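Local coordinates for protein beta-xylosidase (Uncultured organism, PDB 4MLG) that probably hydrolyses xylo-oligosaccharides, releasing xylose from chain ends, as a calcium-containing beta-propeller glycosidase of family 43, at residues P4-D15 with W299-E307; D106-I114 with P124-M135. All blocks are in the same frame, centred on the assembly; numbering follows the deposited sequence.

Contact 1 (P4-D15 with W299-E307); sequences PRYLVPGDYMAD and WLRSLKVAE. With SO4 (sulfate ion), chain N.
Lys304 lies alongside Tyr6, both side chains pointing the same way. Its CB sits over one face of the phenol ring, off centre, in a CH-pi contact, and the bend at chi3 (-58°) brings NZ back to donate to Tyr6 OH at 3.2 Å. Pro4 CB rests on Lys304 CE, 3.6 Å away. One residue along each strand, Arg5 and Val305 form an antiparallel hydrogen-bonded pair, their side chains on the opposite face from Tyr6 and Lys304, with Arg5 N to Val305 O at 3.0 Å and Val305 N to Arg5 O at 2.9 Å. Beyond Tyr6 the first segment loops away, and apolar side chains and water take over. Leu303 spreads its two methyls between separate parts of that loop: CD1 meets Leu7 CB at 3.6 Å and also Val8, while CD2 packs on Met13 CB. One water bridges Val8 N and Leu303 O. At Tyr12, Leu300 CB stands over the ring centre, and Arg301 O lies at the ring edge, in its plane. Ala14 CB covers one face of the Arg301 guanidinium. Asp15 OD1 lies 3.4 Å from Arg301 NH1 but well out of the guanidinium plane, with no N-H aimed at it, so this salt bridge rests on charge alone; a sulfate ion lies at the guanidinium edge. In the second shell, Asp290 receives both Tyr6 OH and Lys304 NZ, Asp32 pairs with Arg301, and Ser30 bonds to Asp15, whose side chain is about 6 Å from the calcium ion. Strand 5-6 thus edges the sheet of 302-308, 283-290 and 276-280, whereas strand 12-14 crosses 302-307 at 60° and pairs with 24-32.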
loop_
_atom_site.group_PDB
_atom_site.type_symbol
_atom_site.label_atom_id
_atom_site.label_comp_id
_atom_site.label_asym_id
_atom_site.label_seq_id
_atom_site.Cartn_x
_atom_site.Cartn_y
_atom_site.Cartn_z
ATOM N N PRO A 4 -24.890 -21.736 25.544
ATOM C CA PRO A 4 -23.588 -21.287 25.038
ATOM C C PRO A 4 -22.521 -21.312 26.128
ATOM O O PRO A 4 -22.773 -20.876 27.250
ATOM C CB PRO A 4 -23.862 -19.845 24.607
ATOM C CG PRO A 4 -25.317 -19.811 24.310
ATOM C CD PRO A 4 -25.946 -20.738 25.307
ATOM N N ARG A 5 -21.340 -21.818 25.790
ATOM C CA ARG A 5 -20.264 -21.971 26.761
ATOM C C ARG A 5 -19.121 -20.997 26.497
ATOM O O ARG A 5 -18.611 -20.915 25.380
ATOM C CB ARG A 5 -19.736 -23.408 26.738
ATOM C CG ARG A 5 -18.511 -23.633 27.607
ATOM C CD ARG A 5 -17.866 -24.980 27.320
ATOM N NE ARG A 5 -16.633 -25.164 28.079
ATOM C CZ ARG A 5 -15.800 -26.188 27.918
ATOM N NH1 ARG A 5 -16.065 -27.126 27.018
ATOM N NH2 ARG A 5 -14.702 -26.273 28.654
ATOM N N TYR A 6 -18.727 -20.256 27.529
ATOM C CA TYR A 6 -17.564 -19.379 27.444
ATOM C C TYR A 6 -16.287 -20.191 27.641
ATOM O O TYR A 6 -16.170 -20.953 28.601
ATOM C CB TYR A 6 -17.655 -18.254 28.476
ATOM C CG TYR A 6 -18.674 -17.190 28.132
ATOM C CD1 TYR A 6 -18.329 -16.109 27.333
ATOM C CD2 TYR A 6 -19.978 -17.267 28.604
ATOM C CE1 TYR A 6 -19.254 -15.132 27.011
ATOM C CE2 TYR A 6 -20.912 -16.294 28.288
ATOM C CZ TYR A 6 -20.543 -15.230 27.491
ATOM O OH TYR A 6 -21.464 -14.257 27.172
ATOM N N LEU A 7 -15.334 -20.023 26.730
ATOM C CA LEU A 7 -14.137 -20.859 26.717
ATOM C C LEU A 7 -12.955 -20.247 27.467
ATOM O O LEU A 7 -12.267 -20.938 28.217
ATOM C CB LEU A 7 -13.738 -21.184 25.276
ATOM C CG LEU A 7 -14.824 -21.865 24.442
ATOM C CD1 LEU A 7 -14.352 -22.080 23.016
ATOM C CD2 LEU A 7 -15.226 -23.183 25.082
ATOM N N VAL A 8 -12.714 -18.957 27.257
ATOM C CA VAL A 8 -11.602 -18.277 27.916
ATOM C C VAL A 8 -12.093 -17.116 28.778
ATOM O O VAL A 8 -12.253 -15.997 28.290
ATOM C CB VAL A 8 -10.567 -17.761 26.901
ATOM C CG1 VAL A 8 -9.365 -17.170 27.627
ATOM C CG2 VAL A 8 -10.129 -18.884 25.976
ATOM N N PRO A 9 -12.338 -17.388 30.069
ATOM C CA PRO A 9 -12.835 -16.391 31.024
ATOM C C PRO A 9 -11.735 -15.456 31.524
ATOM O O PRO A 9 -12.027 -14.335 31.939
ATOM C CB PRO A 9 -13.353 -17.247 32.190
ATOM C CG PRO A 9 -13.383 -18.664 31.678
ATOM C CD PRO A 9 -12.297 -18.732 30.662
ATOM N N GLY A 10 -10.488 -15.917 31.482
ATOM C CA GLY A 10 -9.373 -15.162 32.028
ATOM C C GLY A 10 -8.930 -13.968 31.201
ATOM O O GLY A 10 -8.375 -13.008 31.738
ATOM N N ASP A 11 -9.171 -14.022 29.895
ATOM C CA ASP A 11 -8.737 -12.955 28.999
ATOM C C ASP A 11 -9.827 -12.611 27.989
ATOM O O ASP A 11 -10.844 -13.298 27.905
ATOM C CB ASP A 11 -7.454 -13.366 28.272
ATOM C CG ASP A 11 -6.506 -12.202 28.051
ATOM O OD1 ASP A 11 -6.983 -11.051 27.959
ATOM O OD2 ASP A 11 -5.282 -12.439 27.974
ATOM N N TYR A 12 -9.612 -11.545 27.223
ATOM C CA TYR A 12 -10.570 -11.136 26.200
ATOM C C TYR A 12 -10.112 -11.537 24.798
ATOM O O TYR A 12 -9.260 -10.880 24.200
ATOM C CB TYR A 12 -10.825 -9.628 26.263
ATOM C CG TYR A 12 -11.556 -9.177 27.510
ATOM C CD1 TYR A 12 -12.883 -9.528 27.725
ATOM C CD2 TYR A 12 -10.924 -8.392 28.466
ATOM C CE1 TYR A 12 -13.556 -9.118 28.859
ATOM C CE2 TYR A 12 -11.591 -7.975 29.603
ATOM C CZ TYR A 12 -12.906 -8.341 29.796
ATOM O OH TYR A 12 -13.571 -7.929 30.927
ATOM N N MET A 13 -10.684 -12.620 24.281
ATOM C CA MET A 13 -10.357 -13.095 22.942
ATOM C C MET A 13 -11.565 -12.978 22.015
ATOM O O MET A 13 -12.670 -13.393 22.367
ATOM C CB MET A 13 -9.861 -14.541 22.993
ATOM C CG MET A 13 -8.643 -14.745 23.878
ATOM S SD MET A 13 -7.165 -13.933 23.242
ATOM C CE MET A 13 -6.032 -14.188 24.606
ATOM N N ALA A 14 -11.348 -12.415 20.830
ATOM C CA ALA A 14 -12.440 -12.140 19.903
ATOM C C ALA A 14 -12.154 -12.644 18.494
ATOM O O ALA A 14 -11.045 -13.085 18.198
ATOM C CB ALA A 14 -12.736 -10.654 19.870
ATOM N N ASP A 15 -13.166 -12.555 17.634
ATOM C CA ASP A 15 -13.073 -12.987 16.239
ATOM C C ASP A 15 -12.521 -14.406 16.099
ATOM O O ASP A 15 -11.502 -14.612 15.441
ATOM C CB ASP A 15 -12.206 -12.012 15.435
ATOM C CG ASP A 15 -12.557 -10.562 15.702
ATOM O OD1 ASP A 15 -13.761 -10.251 15.828
ATOM O OD2 ASP A 15 -11.628 -9.733 15.793
ATOM N N TRP A 299 -14.994 -2.968 22.708
ATOM C CA TRP A 299 -13.609 -3.307 22.390
ATOM C C TRP A 299 -13.044 -4.403 23.294
ATOM O O TRP A 299 -11.883 -4.787 23.160
ATOM C CB TRP A 299 -12.725 -2.058 22.447
ATOM C CG TRP A 299 -12.764 -1.358 23.768
ATOM C CD1 TRP A 299 -11.852 -1.462 24.776
ATOM C CD2 TRP A 299 -13.769 -0.447 24.227
ATOM N NE1 TRP A 299 -12.225 -0.670 25.835
ATOM C CE2 TRP A 299 -13.400 -0.037 25.524
ATOM C CE3 TRP A 299 -14.945 0.063 23.668
ATOM C CZ2 TRP A 299 -14.164 0.857 26.269
ATOM C CZ3 TRP A 299 -15.704 0.950 24.410
ATOM C CH2 TRP A 299 -15.310 1.338 25.697
ATOM N N LEU A 300 -13.869 -4.901 24.210
ATOM C CA LEU A 300 -13.473 -5.999 25.086
ATOM C C LEU A 300 -14.443 -7.164 24.925
ATOM O O LEU A 300 -15.535 -7.159 25.492
ATOM C CB LEU A 300 -13.435 -5.542 26.544
ATOM C CG LEU A 300 -12.466 -4.412 26.893
ATOM C CD1 LEU A 300 -12.539 -4.092 28.377
ATOM C CD2 LEU A 300 -11.050 -4.783 26.492
ATOM N N ARG A 301 -14.034 -8.163 24.150
ATOM C CA ARG A 301 -14.927 -9.251 23.776
ATOM C C ARG A 301 -14.452 -10.599 24.309
ATOM O O ARG A 301 -13.254 -10.869 24.363
ATOM C CB ARG A 301 -15.062 -9.300 22.253
ATOM C CG ARG A 301 -15.614 -8.017 21.650
ATOM C CD ARG A 301 -15.267 -7.875 20.176
ATOM N NE ARG A 301 -13.851 -7.581 19.967
ATOM C CZ ARG A 301 -13.301 -7.354 18.778
ATOM N NH1 ARG A 301 -14.047 -7.384 17.682
ATOM N NH2 ARG A 301 -12.004 -7.097 18.684
ATOM N N SER A 302 -15.403 -11.439 24.704
ATOM C CA SER A 302 -15.092 -12.770 25.212
ATOM C C SER A 302 -15.680 -13.824 24.285
ATOM O O SER A 302 -16.874 -13.800 23.993
ATOM C CB SER A 302 -15.650 -12.944 26.624
ATOM O OG SER A 302 -15.203 -11.907 27.481
ATOM N N LEU A 303 -14.844 -14.747 23.821
ATOM C CA LEU A 303 -15.305 -15.756 22.874
ATOM C C LEU A 303 -16.176 -16.826 23.524
ATOM O O LEU A 303 -16.010 -17.154 24.699
ATOM C CB LEU A 303 -14.140 -16.380 22.092
ATOM C CG LEU A 303 -12.842 -16.817 22.781
ATOM C CD1 LEU A 303 -13.064 -17.947 23.767
ATOM C CD2 LEU A 303 -11.831 -17.236 21.729
ATOM N N LYS A 304 -17.108 -17.362 22.744
ATOM C CA LYS A 304 -18.051 -18.351 23.245
ATOM C C LYS A 304 -18.486 -19.291 22.125
ATOM O O LYS A 304 -18.349 -18.970 20.945
ATOM C CB LYS A 304 -19.263 -17.653 23.862
ATOM C CG LYS A 304 -19.973 -16.698 22.914
ATOM C CD LYS A 304 -21.021 -15.872 23.638
ATOM C CE LYS A 304 -22.053 -16.756 24.316
ATOM N NZ LYS A 304 -23.089 -15.961 25.032
ATOM N N VAL A 305 -19.011 -20.452 22.497
ATOM C CA VAL A 305 -19.412 -21.445 21.509
ATOM C C VAL A 305 -20.841 -21.933 21.732
ATOM O O VAL A 305 -21.240 -22.243 22.856
ATOM C CB VAL A 305 -18.430 -22.643 21.480
ATOM C CG1 VAL A 305 -18.213 -23.199 22.881
ATOM C CG2 VAL A 305 -18.922 -23.725 20.531
ATOM N N ALA A 306 -21.614 -21.977 20.650
ATOM C CA ALA A 306 -22.974 -22.494 20.691
ATOM C C ALA A 306 -23.153 -23.551 19.609
ATOM O O ALA A 306 -22.603 -23.427 18.513
ATOM C CB ALA A 306 -23.975 -21.370 20.503
ATOM N N GLU A 307 -23.919 -24.591 19.920
ATOM C CA GLU A 307 -24.155 -25.669 18.968
ATOM C C GLU A 307 -25.011 -25.199 17.797
ATOM O O GLU A 307 -26.046 -24.560 17.987
ATOM C CB GLU A 307 -24.812 -26.865 19.659
ATOM C CG GLU A 307 -25.047 -28.053 18.740
ATOM C CD GLU A 307 -25.536 -29.280 19.480
ATOM O OE1 GLU A 307 -25.766 -29.185 20.704
ATOM O OE2 GLU A 307 -25.689 -30.341 18.840
HETATM S S SO4 N . -12.859 -6.731 13.515
HETATM O O1 SO4 N . -12.231 -7.119 14.774
HETATM O O2 SO4 N . -13.797 -7.768 13.094
HETATM O O3 SO4 N . -13.573 -5.470 13.695
HETATM O O4 SO4 N . -11.830 -6.576 12.492
HETATM O O HOH W 1 -14.499 -17.306 26.643
HETATM O O HOH W 2 -13.280 -13.535 29.329
#

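Contact 2 (D106-I114 with P124-M135); sequences DIFRIGVAI and PQENPIKGSYSM
This is an edge contact within one blade: strand 108-114 is followed along its border first by the end of short strand 123-124 and then by an irregular loop that continues the pairing piecemeal. Gln125 N donates to Val112 O at 2.8 Å, nearly straight on to the carbonyl, and Ile129 N reaches Ile110 O at 2.8 Å. Ser132 OG then stands in for a backbone acceptor, taking Ile110 N at 3.3 Å while donating to Ile129 O across the type II turn from Ile129 to Ser132. Arg109, bent at chi2 (-64°), folds its guanidinium back so that NH1 meets Ser132 O in plane at 2.7 Å; the same group reaches Asp103 and Asn105 of the second subunit. A leucine in place of Arg109 would probably leave Ser132 O without this donor and Asp103 of the second subunit without the charge it pairs with. Apolar contacts fill in beside the bonds: Ile129 CD1 touches Val112 CG2 at 3.7 Å, and Met135 CG sits over the centre of the Phe108 ring. A water links Phe108 O to Ser134 N. The arrangement is that of the outer edge of a four-stranded antiparallel propeller blade, here also forming part of the subunit interface.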
loop_
_atom_site.group_PDB
_atom_site.type_symbol
_atom_site.label_atom_id
_atom_site.label_comp_id
_atom_site.label_asym_id
_atom_site.label_seq_id
_atom_site.Cartn_x
_atom_site.Cartn_y
_atom_site.Cartn_z
ATOM N N ASP A 106 -0.447 3.153 7.349
ATOM C CA ASP A 106 -1.805 2.957 7.864
ATOM C C ASP A 106 -2.778 2.405 6.821
ATOM O O ASP A 106 -3.973 2.693 6.861
ATOM C CB ASP A 106 -2.361 4.242 8.492
ATOM C CG ASP A 106 -2.103 4.323 9.987
ATOM O OD1 ASP A 106 -1.790 3.279 10.599
ATOM O OD2 ASP A 106 -2.229 5.429 10.555
ATOM N N ILE A 107 -2.260 1.612 5.889
ATOM C CA ILE A 107 -3.100 0.943 4.904
ATOM C C ILE A 107 -3.183 -0.542 5.236
ATOM O O ILE A 107 -2.155 -1.206 5.386
ATOM C CB ILE A 107 -2.550 1.120 3.477
ATOM C CG1 ILE A 107 -2.390 2.604 3.148
ATOM C CG2 ILE A 107 -3.462 0.445 2.466
ATOM C CD1 ILE A 107 -1.853 2.871 1.755
ATOM N N PHE A 108 -4.402 -1.063 5.358
ATOM C CA PHE A 108 -4.582 -2.462 5.730
ATOM C C PHE A 108 -4.051 -3.413 4.664
ATOM O O PHE A 108 -4.465 -3.366 3.506
ATOM C CB PHE A 108 -6.047 -2.774 6.054
ATOM C CG PHE A 108 -6.325 -2.895 7.528
ATOM C CD1 PHE A 108 -5.756 -3.919 8.272
ATOM C CD2 PHE A 108 -7.154 -1.988 8.170
ATOM C CE1 PHE A 108 -6.004 -4.031 9.629
ATOM C CE2 PHE A 108 -7.407 -2.098 9.527
ATOM C CZ PHE A 108 -6.830 -3.120 10.256
ATOM N N ARG A 109 -3.116 -4.263 5.072
ATOM C CA ARG A 109 -2.559 -5.286 4.201
ATOM C C ARG A 109 -2.738 -6.635 4.878
ATOM O O ARG A 109 -3.164 -6.705 6.032
ATOM C CB ARG A 109 -1.074 -5.028 3.940
ATOM C CG ARG A 109 -0.758 -3.678 3.312
ATOM C CD ARG A 109 -1.351 -3.555 1.917
ATOM N NE ARG A 109 -0.810 -2.408 1.192
ATOM C CZ ARG A 109 -1.144 -2.086 -0.053
ATOM N NH1 ARG A 109 -2.025 -2.822 -0.718
ATOM N NH2 ARG A 109 -0.599 -1.026 -0.636
ATOM N N ILE A 110 -2.415 -7.705 4.160
ATOM C CA ILE A 110 -2.518 -9.048 4.715
ATOM C C ILE A 110 -1.178 -9.769 4.629
ATOM O O ILE A 110 -0.603 -9.900 3.549
ATOM C CB ILE A 110 -3.604 -9.872 4.000
ATOM C CG1 ILE A 110 -4.977 -9.231 4.209
ATOM C CG2 ILE A 110 -3.606 -11.310 4.504
ATOM C CD1 ILE A 110 -6.110 -9.954 3.510
ATOM N N GLY A 111 -0.683 -10.229 5.773
ATOM C CA GLY A 111 0.608 -10.889 5.830
ATOM C C GLY A 111 0.497 -12.378 6.090
ATOM O O GLY A 111 -0.569 -12.874 6.462
ATOM N N VAL A 112 1.604 -13.090 5.898
ATOM C CA VAL A 112 1.633 -14.535 6.093
ATOM C C VAL A 112 2.634 -14.942 7.171
ATOM O O VAL A 112 3.787 -14.506 7.158
ATOM C CB VAL A 112 1.977 -15.269 4.783
ATOM C CG1 VAL A 112 2.076 -16.769 5.021
ATOM C CG2 VAL A 112 0.940 -14.964 3.716
ATOM N N ALA A 113 2.183 -15.772 8.107
ATOM C CA ALA A 113 3.059 -16.341 9.124
ATOM C C ALA A 113 2.999 -17.864 9.049
ATOM O O ALA A 113 1.919 -18.441 8.929
ATOM C CB ALA A 113 2.659 -15.851 10.501
ATOM N N ILE A 114 4.160 -18.510 9.124
ATOM C CA ILE A 114 4.255 -19.950 8.898
ATOM C C ILE A 114 4.729 -20.713 10.138
ATOM O O ILE A 114 5.572 -20.226 10.891
ATOM C CB ILE A 114 5.208 -20.257 7.720
ATOM C CG1 ILE A 114 4.910 -19.335 6.534
ATOM C CG2 ILE A 114 5.105 -21.716 7.302
ATOM C CD1 ILE A 114 5.793 -19.579 5.329
ATOM N N PRO A 124 6.569 -14.812 10.702
ATOM C CA PRO A 124 5.971 -13.971 9.661
ATOM C C PRO A 124 6.926 -13.693 8.509
ATOM O O PRO A 124 8.143 -13.676 8.699
ATOM C CB PRO A 124 5.675 -12.669 10.407
ATOM C CG PRO A 124 6.733 -12.601 11.449
ATOM C CD PRO A 124 6.988 -14.025 11.875
ATOM N N GLN A 125 6.371 -13.482 7.320
ATOM C CA GLN A 125 7.161 -13.045 6.179
ATOM C C GLN A 125 7.517 -11.581 6.387
ATOM O O GLN A 125 6.870 -10.889 7.171
ATOM C CB GLN A 125 6.377 -13.223 4.879
ATOM C CG GLN A 125 6.008 -14.666 4.566
ATOM C CD GLN A 125 7.218 -15.532 4.277
ATOM O OE1 GLN A 125 7.855 -16.057 5.190
ATOM N NE2 GLN A 125 7.538 -15.689 2.997
ATOM N N GLU A 126 8.540 -11.104 5.690
ATOM C CA GLU A 126 9.024 -9.746 5.914
ATOM C C GLU A 126 8.151 -8.689 5.247
ATOM O O GLU A 126 8.224 -7.509 5.589
ATOM C CB GLU A 126 10.476 -9.613 5.455
ATOM C CG GLU A 126 11.427 -10.540 6.188
ATOM C CD GLU A 126 12.861 -10.372 5.740
ATOM O OE1 GLU A 126 13.142 -9.407 4.997
ATOM O OE2 GLU A 126 13.705 -11.205 6.129
ATOM N N ASN A 127 7.323 -9.115 4.299
ATOM C CA ASN A 127 6.453 -8.194 3.577
ATOM C C ASN A 127 5.043 -8.750 3.411
ATOM O O ASN A 127 4.852 -9.966 3.372
ATOM C CB ASN A 127 7.052 -7.848 2.211
ATOM C CG ASN A 127 8.349 -7.070 2.323
ATOM O OD1 ASN A 127 9.435 -7.648 2.292
ATOM N ND2 ASN A 127 8.241 -5.753 2.456
ATOM N N PRO A 128 4.044 -7.859 3.322
ATOM C CA PRO A 128 2.665 -8.315 3.131
ATOM C C PRO A 128 2.462 -8.907 1.742
ATOM O O PRO A 128 3.289 -8.689 0.856
ATOM C CB PRO A 128 1.853 -7.026 3.276
ATOM C CG PRO A 128 2.799 -5.942 2.895
ATOM C CD PRO A 128 4.129 -6.391 3.418
ATOM N N ILE A 129 1.373 -9.648 1.565
ATOM C CA ILE A 129 1.033 -10.242 0.277
ATOM C C ILE A 129 0.853 -9.166 -0.791
ATOM O O ILE A 129 0.175 -8.165 -0.567
ATOM C CB ILE A 129 -0.260 -11.076 0.376
ATOM C CG1 ILE A 129 -0.090 -12.210 1.390
ATOM C CG2 ILE A 129 -0.652 -11.634 -0.984
ATOM C CD1 ILE A 129 -1.330 -13.069 1.558
ATOM N N LYS A 130 1.472 -9.375 -1.948
ATOM C CA LYS A 130 1.384 -8.427 -3.052
ATOM C C LYS A 130 -0.054 -8.259 -3.533
ATOM O O LYS A 130 -0.726 -9.238 -3.862
ATOM C CB LYS A 130 2.271 -8.881 -4.212
ATOM C CG LYS A 130 3.739 -9.023 -3.849
ATOM C CD LYS A 130 4.525 -9.663 -4.979
ATOM C CE LYS A 130 6.010 -9.686 -4.666
ATOM N NZ LYS A 130 6.307 -10.391 -3.389
ATOM N N GLY A 131 -0.520 -7.015 -3.566
ATOM C CA GLY A 131 -1.855 -6.712 -4.049
ATOM C C GLY A 131 -2.921 -6.800 -2.975
ATOM O O GLY A 131 -4.069 -6.414 -3.197
ATOM N N SER A 132 -2.540 -7.307 -1.807
ATOM C CA SER A 132 -3.482 -7.493 -0.708
ATOM C C SER A 132 -3.987 -6.163 -0.158
ATOM O O SER A 132 -3.262 -5.167 -0.149
ATOM C CB SER A 132 -2.839 -8.307 0.416
ATOM O OG SER A 132 -1.705 -7.638 0.939
ATOM N N TYR A 133 -5.235 -6.157 0.295
ATOM C CA TYR A 133 -5.835 -4.969 0.888
ATOM C C TYR A 133 -7.003 -5.350 1.789
ATOM O O TYR A 133 -7.408 -6.513 1.827
ATOM C CB TYR A 133 -6.278 -3.982 -0.196
ATOM C CG TYR A 133 -7.365 -4.491 -1.120
ATOM C CD1 TYR A 133 -8.698 -4.176 -0.891
ATOM C CD2 TYR A 133 -7.059 -5.268 -2.231
ATOM C CE1 TYR A 133 -9.695 -4.625 -1.731
ATOM C CE2 TYR A 133 -8.053 -5.724 -3.080
ATOM C CZ TYR A 133 -9.370 -5.399 -2.824
ATOM O OH TYR A 133 -10.367 -5.845 -3.661
ATOM N N SER A 134 -7.531 -4.368 2.514
ATOM C CA SER A 134 -8.610 -4.592 3.476
ATOM C C SER A 134 -8.230 -5.629 4.535
ATOM O O SER A 134 -7.048 -5.837 4.810
ATOM C CB SER A 134 -9.912 -4.980 2.771
ATOM O OG SER A 134 -10.997 -4.981 3.679
ATOM N N MET A 135 -9.227 -6.282 5.125
ATOM C CA MET A 135 -8.977 -7.181 6.249
ATOM C C MET A 135 -9.961 -8.347 6.354
ATOM O O MET A 135 -10.662 -8.675 5.393
ATOM C CB MET A 135 -8.970 -6.383 7.554
ATOM C CG MET A 135 -9.937 -5.213 7.556
ATOM S SD MET A 135 -11.669 -5.705 7.427
ATOM C CE MET A 135 -12.154 -5.682 9.150
HETATM O O HOH W 3 -6.221 -1.464 2.593
HETATM O O HOH W 4 3.215 -11.749 3.790
HETATM O O HOH W 5 4.305 -11.301 7.283
#

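Overall arrangement
From the N terminus, residues 4-15 enter contact 1 at once but meet their partner, 299-307, only after 283 intervening residues; this closes nearly the whole chain into a ring, the N-terminal strand completing the last sheet. Contact 2 falls within that long loop and does not cross it. It closes a short one, with nine residues between 106-114 and 124-135, at the edge of the sheet that begins with strand 81-91. In this propeller, then, one contact joins the chain ends and the other secures a blade locally. The centres are 26 Å apart and the contacts do not touch, although the side chains of Asp15 and Met135 lie about 6 Å and about 9 Å from the calcium ion.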